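Local coordinates for protein N-acetylgalactosaminyltransferase 7 (Homo sapiens, PDB 6IWR) that is a manganese-containing glycosyltransferase of the polypeptide GalNAc-transferase family, pairing a GT-A domain with a ricin-type beta-trefoil lectin domain, at residues Phe115-Ser120 with Gly275-Glu279. Residues are numbered along the deposited sequence; the frame is centred on the assembly and turned at random.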
loop_
_atom_site.group_PDB
_atom_site.type_symbol
_atom_site.label_atom_id
_atom_site.label_comp_id
_atom_site.label_asym_id
_atom_site.label_seq_id
_atom_site.Cartn_x
_atom_site.Cartn_y
_atom_site.Cartn_z
ATOM N N PHE A 115 3.254 10.677 13.308
ATOM C CA PHE A 115 3.654 10.007 14.532
ATOM C C PHE A 115 2.456 9.903 15.464
ATOM O O PHE A 115 1.488 10.660 15.368
ATOM C CB PHE A 115 4.784 10.752 15.236
ATOM C CG PHE A 115 5.928 11.073 14.345
ATOM C CD1 PHE A 115 6.532 10.076 13.592
ATOM C CD2 PHE A 115 6.407 12.374 14.247
ATOM C CE1 PHE A 115 7.609 10.351 12.765
ATOM C CE2 PHE A 115 7.483 12.666 13.399
ATOM C CZ PHE A 115 8.085 11.644 12.665
ATOM N N ASN A 116 2.520 8.916 16.345
ATOM C CA ASN A 116 1.556 8.759 17.425
ATOM C C ASN A 116 1.803 9.888 18.409
ATOM O O ASN A 116 2.590 9.749 19.343
ATOM C CB ASN A 116 1.748 7.402 18.081
ATOM C CG ASN A 116 0.694 7.090 19.089
ATOM O OD1 ASN A 116 0.431 5.913 19.365
ATOM N ND2 ASN A 116 0.060 8.127 19.644
ATOM N N MET A 117 1.127 11.024 18.221
ATOM C CA MET A 117 1.409 12.147 19.106
ATOM C C MET A 117 0.734 12.004 20.463
ATOM O O MET A 117 1.193 12.616 21.438
ATOM C CB MET A 117 1.000 13.462 18.471
ATOM C CG MET A 117 1.936 13.905 17.371
ATOM S SD MET A 117 3.622 14.310 17.893
ATOM C CE MET A 117 3.269 15.421 19.252
ATOM N N VAL A 118 -0.353 11.228 20.565
ATOM C CA VAL A 118 -0.931 11.040 21.889
ATOM C C VAL A 118 0.062 10.305 22.776
ATOM O O VAL A 118 0.279 10.684 23.934
ATOM C CB VAL A 118 -2.301 10.334 21.819
ATOM C CG1 VAL A 118 -2.892 10.405 20.420
ATOM C CG2 VAL A 118 -2.234 8.898 22.332
ATOM N N ALA A 119 0.740 9.295 22.224
ATOM C CA ALA A 119 1.808 8.627 22.959
ATOM C C ALA A 119 2.946 9.595 23.271
ATOM O O ALA A 119 3.316 9.766 24.444
ATOM C CB ALA A 119 2.313 7.419 22.178
ATOM N N SER A 120 3.496 10.267 22.246
ATOM C CA SER A 120 4.602 11.189 22.502
ATOM C C SER A 120 4.245 12.212 23.574
ATOM O O SER A 120 5.087 12.564 24.417
ATOM C CB SER A 120 5.026 11.926 21.235
ATOM O OG SER A 120 5.844 13.019 21.611
ATOM N N GLY A 275 7.852 5.298 15.908
ATOM C CA GLY A 275 6.881 6.390 15.863
ATOM C C GLY A 275 5.568 6.100 16.568
ATOM O O GLY A 275 4.743 7.005 16.760
ATOM N N ASN A 276 5.347 4.855 16.947
ATOM C CA ASN A 276 4.142 4.503 17.663
ATOM C C ASN A 276 4.379 4.325 19.159
ATOM O O ASN A 276 3.680 4.934 19.966
ATOM C CB ASN A 276 3.583 3.239 17.020
ATOM C CG ASN A 276 2.342 2.775 17.678
ATOM O OD1 ASN A 276 1.472 3.583 18.040
ATOM N ND2 ASN A 276 2.246 1.472 17.884
ATOM N N THR A 277 5.385 3.540 19.550
ATOM C CA THR A 277 5.618 3.195 20.944
ATOM C C THR A 277 6.877 3.815 21.544
ATOM O O THR A 277 7.038 3.792 22.772
ATOM C CB THR A 277 5.693 1.671 21.075
ATOM O OG1 THR A 277 6.557 1.149 20.046
ATOM C CG2 THR A 277 4.282 1.080 20.927
ATOM N N TYR A 278 7.780 4.330 20.714
ATOM C CA TYR A 278 8.884 5.202 21.070
ATOM C C TYR A 278 10.053 4.489 21.715
ATOM O O TYR A 278 10.924 5.166 22.259
ATOM C CB TYR A 278 8.412 6.350 21.961
ATOM C CG TYR A 278 7.603 7.295 21.140
ATOM C CD1 TYR A 278 6.253 7.068 20.935
ATOM C CD2 TYR A 278 8.197 8.371 20.495
ATOM C CE1 TYR A 278 5.500 7.911 20.167
ATOM C CE2 TYR A 278 7.447 9.218 19.714
ATOM C CZ TYR A 278 6.098 8.965 19.557
ATOM O OH TYR A 278 5.348 9.787 18.781
ATOM N N GLU A 279 10.106 3.163 21.662
ATOM C CA GLU A 279 11.320 2.468 22.065
ATOM C C GLU A 279 12.348 2.611 20.955
ATOM O O GLU A 279 11.998 2.818 19.793
ATOM C CB GLU A 279 11.042 0.990 22.365
ATOM C CG GLU A 279 11.056 0.068 21.158
ATOM C CD GLU A 279 9.743 0.085 20.379
ATOM O OE1 GLU A 279 8.969 1.061 20.536
ATOM O OE2 GLU A 279 9.474 -0.877 19.613
#
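In this GT-A glycosyltransferase domain, the tight connection from strand 264-274 to the short antiparallel strand 280-281 packs on the N-terminal end of helix 117-122, where Asn116 is the N-cap. Gly275 comes first: its carbonyl O accepts a hydrogen bond from Asn116 N at 3.0 Å, nearly straight at 161°. A side chain at Gly275 would point toward the other segment, and its CB would crowd Phe115 CD1. The Phe115 side chain lies about 7 Å from the bound manganese (II) ion, and its ring meets His243 edge-to-face. Asn276 follows, with its CA 5.0 Å from that of Asn116; its backbone O touches Ala119 CB at 3.6 Å. The CA-to-CB bond of Thr277 points away from residues 115-120, and OG1 makes a very short hydrogen bond, 2.5 Å, to Glu279 OE1; both residues pack on Pro501 of the second subunit. Between them Tyr278, with positive phi (77°), points its CA-to-CB bond toward residues 115-120 and has the largest area covered by the other segment. Ala119 CB sits 3.8 Å from Tyr278 CE1, and Ser120 CA lies over one ring face, while Ser120 OG is hydrogen-bonded to Arg165 NH1 and Ser161 OG. Asn116 O, the centre of two bonds, accepts the first-turn helical hydrogen bond from Ser120 N at 3.1 Å and, near the plane of the ring, one from Tyr278 OH at 2.8 Å.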